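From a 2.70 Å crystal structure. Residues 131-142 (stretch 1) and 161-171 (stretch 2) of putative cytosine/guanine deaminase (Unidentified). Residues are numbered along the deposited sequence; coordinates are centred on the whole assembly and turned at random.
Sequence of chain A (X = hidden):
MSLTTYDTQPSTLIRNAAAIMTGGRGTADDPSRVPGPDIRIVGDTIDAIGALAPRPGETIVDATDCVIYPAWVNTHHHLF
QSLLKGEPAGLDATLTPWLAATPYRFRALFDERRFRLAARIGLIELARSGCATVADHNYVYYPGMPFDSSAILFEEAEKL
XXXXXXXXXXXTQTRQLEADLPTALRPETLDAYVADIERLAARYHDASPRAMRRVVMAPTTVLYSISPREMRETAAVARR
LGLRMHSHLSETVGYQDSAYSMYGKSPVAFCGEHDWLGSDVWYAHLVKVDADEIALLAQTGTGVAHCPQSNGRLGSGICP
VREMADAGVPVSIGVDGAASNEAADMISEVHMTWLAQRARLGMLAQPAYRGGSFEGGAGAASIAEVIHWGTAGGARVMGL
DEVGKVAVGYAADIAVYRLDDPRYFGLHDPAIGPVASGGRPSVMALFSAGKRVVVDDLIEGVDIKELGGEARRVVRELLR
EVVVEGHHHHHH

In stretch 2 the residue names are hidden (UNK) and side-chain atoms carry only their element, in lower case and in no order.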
ATOM      1  N   CYS A 131       4.049  -7.323   3.397  1.00 48.78           N
ATOM      2  CA  CYS A 131       3.001  -6.306   3.395  1.00 49.52           C
ATOM      3  C   CYS A 131       1.650  -6.914   3.802  1.00 48.78           C
ATOM      4  O   CYS A 131       1.231  -7.932   3.250  1.00 48.06           O
ATOM      5  CB  CYS A 131       2.908  -5.683   2.002  1.00 50.48           C
ATOM      6  SG  CYS A 131       1.588  -4.485   1.789  1.00 57.99           S
ATOM      7  N   ALA A 132       0.979  -6.295   4.773  1.00 48.84           N
ATOM      8  CA  ALA A 132      -0.317  -6.793   5.240  1.00 50.15           C
ATOM      9  C   ALA A 132      -1.489  -5.858   4.884  1.00 50.79           C
ATOM     10  O   ALA A 132      -2.646  -6.279   4.826  1.00 48.69           O
ATOM     11  CB  ALA A 132      -0.261  -7.025   6.744  1.00 49.97           C
ATOM     12  N   THR A 133      -1.171  -4.587   4.645  1.00 51.56           N
ATOM     13  CA  THR A 133      -2.162  -3.580   4.283  1.00 51.50           C
ATOM     14  C   THR A 133      -1.811  -3.054   2.899  1.00 51.87           C
ATOM     15  O   THR A 133      -0.774  -2.434   2.706  1.00 51.73           O
ATOM     16  CB  THR A 133      -2.169  -2.390   5.257  1.00 50.67           C
ATOM     17  OG1 THR A 133      -2.108  -2.867   6.603  1.00 51.47           O
ATOM     18  CG2 THR A 133      -3.438  -1.591   5.081  1.00 52.13           C
ATOM     19  N   VAL A 134      -2.688  -3.308   1.938  1.00 52.80           N
ATOM     20  CA  VAL A 134      -2.471  -2.868   0.575  1.00 52.57           C
ATOM     21  C   VAL A 134      -3.519  -1.840   0.171  1.00 53.03           C
ATOM     22  O   VAL A 134      -4.675  -1.934   0.561  1.00 53.55           O
ATOM     23  CB  VAL A 134      -2.550  -4.060  -0.399  1.00 52.64           C
ATOM     24  CG1 VAL A 134      -2.118  -3.623  -1.784  1.00 52.94           C
ATOM     25  CG2 VAL A 134      -1.710  -5.219   0.114  1.00 52.81           C
ATOM     26  N   ALA A 135      -3.096  -0.848  -0.595  1.00 53.04           N
ATOM     27  CA  ALA A 135      -3.992   0.188  -1.072  1.00 53.70           C
ATOM     28  C   ALA A 135      -3.835   0.204  -2.584  1.00 55.06           C
ATOM     29  O   ALA A 135      -2.727   0.383  -3.094  1.00 55.65           O
ATOM     30  CB  ALA A 135      -3.616   1.548  -0.481  1.00 50.45           C
ATOM     31  N   ASP A 136      -4.930  -0.028  -3.302  1.00 55.73           N
ATOM     32  CA  ASP A 136      -4.868  -0.012  -4.752  1.00 55.81           C
ATOM     33  C   ASP A 136      -5.623   1.176  -5.336  1.00 54.88           C
ATOM     34  O   ASP A 136      -6.757   1.451  -4.950  1.00 53.99           O
ATOM     35  CB  ASP A 136      -5.421  -1.314  -5.333  1.00 56.24           C
ATOM     36  CG  ASP A 136      -5.396  -1.319  -6.857  1.00 58.73           C
ATOM     37  OD1 ASP A 136      -4.303  -1.158  -7.446  1.00 56.26           O
ATOM     38  OD2 ASP A 136      -6.473  -1.474  -7.472  1.00 61.07           O
ATOM     39  N   HIS A 137      -4.960   1.887  -6.247  1.00 54.87           N
ATOM     40  CA  HIS A 137      -5.546   3.037  -6.925  1.00 54.28           C
ATOM     41  C   HIS A 137      -6.154   2.439  -8.184  1.00 53.66           C
ATOM     42  O   HIS A 137      -5.577   2.500  -9.270  1.00 52.22           O
ATOM     43  CB  HIS A 137      -4.469   4.069  -7.285  1.00 53.08           C
ATOM     44  CG  HIS A 137      -5.022   5.384  -7.745  1.00 51.95           C
ATOM     45  ND1 HIS A 137      -4.223   6.417  -8.183  1.00 52.56           N
ATOM     46  CD2 HIS A 137      -6.295   5.838  -7.823  1.00 51.39           C
ATOM     47  CE1 HIS A 137      -4.976   7.450  -8.511  1.00 49.44           C
ATOM     48  NE2 HIS A 137      -6.237   7.124  -8.302  1.00 51.29           N
ATOM     49  N   ASN A 138      -7.318   1.824  -8.008  1.00 54.89           N
ATOM     50  CA  ASN A 138      -8.031   1.174  -9.096  1.00 55.75           C
ATOM     51  C   ASN A 138      -8.774   2.186  -9.953  1.00 56.20           C
ATOM     52  O   ASN A 138      -9.489   3.049  -9.441  1.00 55.83           O
ATOM     53  CB  ASN A 138      -8.998   0.127  -8.530  1.00 55.86           C
ATOM     54  CG  ASN A 138      -9.763  -0.611  -9.614  1.00 56.94           C
ATOM     55  OD1 ASN A 138      -9.291  -0.736 -10.747  1.00 57.43           O
ATOM     56  ND2 ASN A 138     -10.937  -1.131  -9.263  1.00 56.40           N
ATOM     57  N   TYR A 139      -8.577   2.105 -11.265  1.00 57.56           N
ATOM     58  CA  TYR A 139      -9.263   3.029 -12.144  1.00 58.65           C
ATOM     59  C   TYR A 139      -9.864   2.381 -13.368  1.00 59.66           C
ATOM     60  O   TYR A 139     -10.188   3.049 -14.361  1.00 60.55           O
ATOM     61  CB  TYR A 139      -8.379   4.225 -12.510  1.00 58.05           C
ATOM     62  CG  TYR A 139      -7.085   3.913 -13.201  1.00 58.49           C
ATOM     63  CD1 TYR A 139      -7.064   3.451 -14.515  1.00 57.59           C
ATOM     64  CD2 TYR A 139      -5.878   4.170 -12.565  1.00 59.38           C
ATOM     65  CE1 TYR A 139      -5.880   3.265 -15.183  1.00 58.79           C
ATOM     66  CE2 TYR A 139      -4.681   3.989 -13.212  1.00 60.91           C
ATOM     67  CZ  TYR A 139      -4.686   3.537 -14.523  1.00 60.37           C
ATOM     68  OH  TYR A 139      -3.497   3.356 -15.175  1.00 62.45           O
ATOM     69  N   VAL A 140     -10.038   1.069 -13.293  1.00 59.74           N
ATOM     70  CA  VAL A 140     -10.704   0.405 -14.391  1.00 61.50           C
ATOM     71  C   VAL A 140     -12.201   0.433 -14.030  1.00 61.49           C
ATOM     72  O   VAL A 140     -12.697  -0.333 -13.193  1.00 60.07           O
ATOM     73  CB  VAL A 140     -10.181  -1.040 -14.628  1.00 61.97           C
ATOM     74  CG1 VAL A 140      -8.742  -1.140 -14.152  1.00 63.46           C
ATOM     75  CG2 VAL A 140     -11.063  -2.067 -13.974  1.00 60.67           C
ATOM     76  N   TYR A 141     -12.886   1.397 -14.640  1.00 61.73           N
ATOM     77  CA  TYR A 141     -14.313   1.630 -14.473  1.00 61.89           C
ATOM     78  C   TYR A 141     -14.753   2.300 -15.773  1.00 62.97           C
ATOM     79  O   TYR A 141     -13.999   3.076 -16.369  1.00 62.82           O
ATOM     80  CB  TYR A 141     -14.568   2.580 -13.308  1.00 61.76           C
ATOM     81  CG  TYR A 141     -14.179   2.024 -11.955  1.00 61.61           C
ATOM     82  CD1 TYR A 141     -14.872   0.946 -11.399  1.00 60.19           C
ATOM     83  CD2 TYR A 141     -13.112   2.578 -11.231  1.00 60.93           C
ATOM     84  CE1 TYR A 141     -14.520   0.432 -10.171  1.00 59.70           C
ATOM     85  CE2 TYR A 141     -12.745   2.069  -9.990  1.00 59.81           C
ATOM     86  CZ  TYR A 141     -13.455   0.994  -9.475  1.00 60.34           C
ATOM     87  OH  TYR A 141     -13.088   0.448  -8.280  1.00 59.95           O
ATOM     88  N   TYR A 142     -15.964   1.993 -16.222  1.00 63.81           N
ATOM     89  CA  TYR A 142     -16.499   2.572 -17.452  1.00 63.68           C
ATOM     90  C   TYR A 142     -17.950   2.162 -17.580  1.00 63.49           C
ATOM     91  O   TYR A 142     -18.334   1.083 -17.133  1.00 62.20           O
ATOM     92  CB  TYR A 142     -15.708   2.081 -18.663  1.00 65.42           C
ATOM     93  CG  TYR A 142     -15.696   0.574 -18.827  1.00 67.89           C
ATOM     94  CD1 TYR A 142     -16.657  -0.070 -19.617  1.00 69.09           C
ATOM     95  CD2 TYR A 142     -14.689  -0.203 -18.238  1.00 68.03           C
ATOM     96  CE1 TYR A 142     -16.609  -1.442 -19.831  1.00 70.09           C
ATOM     97  CE2 TYR A 142     -14.632  -1.575 -18.442  1.00 68.73           C
ATOM     98  CZ  TYR A 142     -15.590  -2.190 -19.245  1.00 69.94           C
ATOM     99  OH  TYR A 142     -15.511  -3.541 -19.494  1.00 70.13           O
ATOM    100  N   UNK A 161      -6.392 -12.807   3.394  1.00 52.13           N
ATOM    101  CA  UNK A 161      -6.423 -12.352   4.775  1.00 51.28           C
ATOM    102  C   UNK A 161      -5.825 -10.982   5.019  1.00 51.36           C
ATOM    103  O   UNK A 161      -5.530 -10.627   6.160  1.00 50.87           O
ATOM    104  N   UNK A 162      -5.674 -10.207   3.950  1.00 51.15           N
ATOM    105  CA  UNK A 162      -5.075  -8.873   4.012  1.00 50.99           C
ATOM    106  C   UNK A 162      -6.075  -7.733   4.174  1.00 51.53           C
ATOM    107  O   UNK A 162      -7.221  -7.834   3.748  1.00 53.45           O
ATOM    108  c   UNK A 162      -2.361 -10.186   3.069  1.00 48.40           C
ATOM    109  c   UNK A 162      -4.268  -8.608   2.732  1.00 49.36           C
ATOM    110  c   UNK A 162      -3.443  -9.731   2.103  1.00 49.03           C
ATOM    111  c   UNK A 162      -2.841  -9.249   0.803  1.00 46.52           C
ATOM    112  N   UNK A 163      -5.634  -6.641   4.792  1.00 52.06           N
ATOM    113  CA  UNK A 163      -6.488  -5.469   4.940  1.00 52.56           C
ATOM    114  C   UNK A 163      -6.391  -4.804   3.583  1.00 51.59           C
ATOM    115  O   UNK A 163      -5.295  -4.670   3.046  1.00 49.73           O
ATOM    116  n   UNK A 163      -6.988  -4.215  10.201  1.00 66.67           N
ATOM    117  c   UNK A 163      -5.942  -4.477   5.961  1.00 55.68           C
ATOM    118  c   UNK A 163      -5.705  -4.397  10.481  1.00 65.78           C
ATOM    119  n   UNK A 163      -4.802  -4.211   9.531  1.00 63.10           N
ATOM    120  c   UNK A 163      -5.137  -3.821   8.176  1.00 61.69           C
ATOM    121  n   UNK A 163      -5.329  -4.779  11.696  1.00 66.17           N
ATOM    122  c   UNK A 163      -5.752  -4.962   7.375  1.00 60.00           C
ATOM    123  N   UNK A 164      -7.521  -4.374   3.036  1.00 51.95           N
ATOM    124  CA  UNK A 164      -7.514  -3.727   1.733  1.00 52.18           C
ATOM    125  C   UNK A 164      -8.096  -2.326   1.783  1.00 50.83           C
ATOM    126  O   UNK A 164      -9.065  -2.070   2.488  1.00 50.63           O
ATOM    127  c   UNK A 164      -6.912  -4.170  -1.336  1.00 55.27           C
ATOM    128  c   UNK A 164      -9.105  -3.107  -2.677  1.00 56.49           C
ATOM    129  c   UNK A 164      -8.291  -4.569   0.726  1.00 53.12           C
ATOM    130  c   UNK A 164      -6.761  -3.717  -2.646  1.00 55.95           C
ATOM    131  c   UNK A 164      -7.865  -3.181  -3.326  1.00 56.10           C
ATOM    132  c   UNK A 164      -9.232  -3.565  -1.368  1.00 55.00           C
ATOM    133  c   UNK A 164      -8.144  -4.096  -0.688  1.00 55.19           C
ATOM    134  N   UNK A 165      -7.483  -1.415   1.042  1.00 49.43           N
ATOM    135  CA  UNK A 165      -7.944  -0.039   0.982  1.00 49.05           C
ATOM    136  C   UNK A 165      -8.232   0.288  -0.478  1.00 49.61           C
ATOM    137  O   UNK A 165      -7.316   0.375  -1.295  1.00 49.13           O
ATOM    138  c   UNK A 165      -7.345   2.369   1.389  1.00 48.97           C
ATOM    139  c   UNK A 165      -6.872   0.939   1.522  1.00 49.20           C
ATOM    140  c   UNK A 165      -6.565   0.625   2.963  1.00 47.77           C
ATOM    141  N   UNK A 166      -9.505   0.462  -0.812  1.00 49.59           N
ATOM    142  CA  UNK A 166      -9.884   0.777  -2.183  1.00 48.70           C
ATOM    143  C   UNK A 166      -9.789   2.265  -2.493  1.00 48.62           C
ATOM    144  O   UNK A 166     -10.425   3.090  -1.842  1.00 48.52           O
ATOM    145  c   UNK A 166     -10.933   0.016  -4.925  1.00 47.20           C
ATOM    146  c   UNK A 166     -11.305   0.290  -2.464  1.00 47.54           C
ATOM    147  c   UNK A 166     -11.848   0.604  -3.862  1.00 47.74           C
ATOM    148  c   UNK A 166     -13.259   0.064  -3.994  1.00 47.39           C
ATOM    149  N   UNK A 167      -8.984   2.596  -3.495  1.00 48.59           N
ATOM    150  CA  UNK A 167      -8.803   3.978  -3.920  1.00 50.14           C
ATOM    151  C   UNK A 167      -9.553   4.109  -5.253  1.00 50.94           C
ATOM    152  O   UNK A 167      -8.958   4.072  -6.327  1.00 50.76           O
ATOM    153  c   UNK A 167      -6.731   4.456  -1.697  1.00 47.79           C
ATOM    154  c   UNK A 167      -6.324   3.858  -3.020  1.00 48.54           C
ATOM    155  c   UNK A 167      -4.927   4.308  -3.406  1.00 46.82           C
ATOM    156  c   UNK A 167      -7.312   4.285  -4.110  1.00 50.71           C
ATOM    157  N   UNK A 168     -10.871   4.255  -5.157  1.00 51.38           N
ATOM    158  CA  UNK A 168     -11.761   4.353  -6.309  1.00 50.74           C
ATOM    159  C   UNK A 168     -11.377   5.499  -7.230  1.00 49.53           C
ATOM    160  O   UNK A 168     -11.649   6.659  -6.937  1.00 47.39           O
ATOM    161  c   UNK A 168     -15.981   4.568  -9.955  1.00 55.89           C
ATOM    162  n   UNK A 168     -15.620   4.129  -8.754  1.00 55.36           N
ATOM    163  n   UNK A 168     -15.273   5.510 -10.557  1.00 55.26           N
ATOM    164  c   UNK A 168     -14.459   4.616  -8.011  1.00 52.23           C
ATOM    165  n   UNK A 168     -17.041   4.053 -10.561  1.00 55.31           N
ATOM    166  c   UNK A 168     -13.204   4.518  -5.809  1.00 51.03           C
ATOM    167  c   UNK A 168     -14.289   3.894  -6.682  1.00 50.86           C
ATOM    168  N   UNK A 169     -10.749   5.158  -8.350  1.00 50.25           N
ATOM    169  CA  UNK A 169     -10.321   6.169  -9.297  1.00 52.12           C
ATOM    170  C   UNK A 169     -11.239   6.333 -10.487  1.00 53.02           C
ATOM    171  O   UNK A 169     -12.264   5.665 -10.588  1.00 54.87           O
ATOM    172  N   UNK A 170     -10.871   7.231 -11.391  1.00 53.77           N
ATOM    173  CA  UNK A 170     -11.677   7.454 -12.574  1.00 54.60           C
ATOM    174  C   UNK A 170     -11.597   8.868 -13.114  1.00 55.52           C
ATOM    175  O   UNK A 170     -10.817   9.698 -12.641  1.00 55.24           O
ATOM    176  N   UNK A 171     -12.407   9.140 -14.128  1.00 56.92           N
ATOM    177  CA  UNK A 171     -12.442  10.460 -14.730  1.00 57.76           C
ATOM    178  C   UNK A 171     -13.798  10.771 -15.329  1.00 58.25           C
ATOM    179  O   UNK A 171     -14.575   9.877 -15.656  1.00 55.79           O
ATOM    180  c   UNK A 171     -11.366  10.585 -15.798  1.00 57.04           C
TER

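Position 161 has no side-chain atoms. Its phi is positive, where it leaves a helix, and that favours glycine: Gly161.

Position 162 carries four carbons, forked at the second. One fork tip lies 4.2 Å from Val134 CG2, and the CB sits 3.5 Å from Ala132 O. This is Leu162, with CD1 against the valine.

At position 163 three carbons lead to a nitrogen and then a carbon bearing two more nitrogens. The third carbon lies 3.5 Å from Thr133 OG1. This is Arg163, the carbon being CD, and its guanidinium is hydrogen-bonded elsewhere in the structure.

Position 164 has one carbon and then a six-carbon ring with no hydroxyl. The ring's far carbon is 3.7 Å from Asp136 CB, so Phe164 reaches with CZ past its own register partner, Val134.

Position 165 shows three carbons, the first carrying the other two. Its CB is 3.9 Å from Ala135 CB; the small alanine pairs with a branched Val165.

Position 166 again has four carbons forked at the second. A tip lies 4.1 Å from Asn138 CB and 4.0 Å from Tyr141 OH: Leu166, through CD1.

Position 167 has the same count and fork, but its CB points toward stretch 1. One tip is 4.2 Å from Ala135 CB and 3.9 Å from His137 CB; this is Leu167 CD1.

Position 168 repeats the pattern of three carbons, a nitrogen and a carbon with two nitrogens. Its CB starts away from stretch 1, yet the planar end group of one carbon and three nitrogens returns to lie flat on the Tyr141 ring, centres 3.8 Å apart and planes at 5°. This is Arg168.

Position 169 has no side chain. An ideal CB would clash with Asn138 O at 2.9 Å, so the close approach suits Gly169.

Position 170 is also bare. At its backbone angles a CB would jam against the preceding carbonyl oxygen, which calls for Gly170.

Position 171 has a single carbon, out of reach of stretch 1: Ala171.

The contact is a parallel strand pair built on backbone. Arg163 N donates to Ala132 O (3.0 Å), Val134 N to Arg163 O (3.1 Å), Val165 N to Val134 O (2.9 Å), Asp136 N to Val165 O (3.1 Å) and Leu167 N to Asp136 O (2.9 Å). Beyond these, Gly169 N reaches Asn138 O at 2.7 Å. Side chains alternate: Thr133, Ala135, Arg163 and Val165 share one face, Val134, Asp136, Phe164 and Leu166 the other. The rule is regular backbone pairing with mixed faces, where apolar pairs such as Ala135 with Val165 and Val134 with Phe164 sit beside polar Thr133, Arg163 and Asp136; then Arg168 stacked on Tyr141, and glycine at 169, where a CB would clash with Asn138 O.

Stretch 2 161-171: GLRFVLLRGGA
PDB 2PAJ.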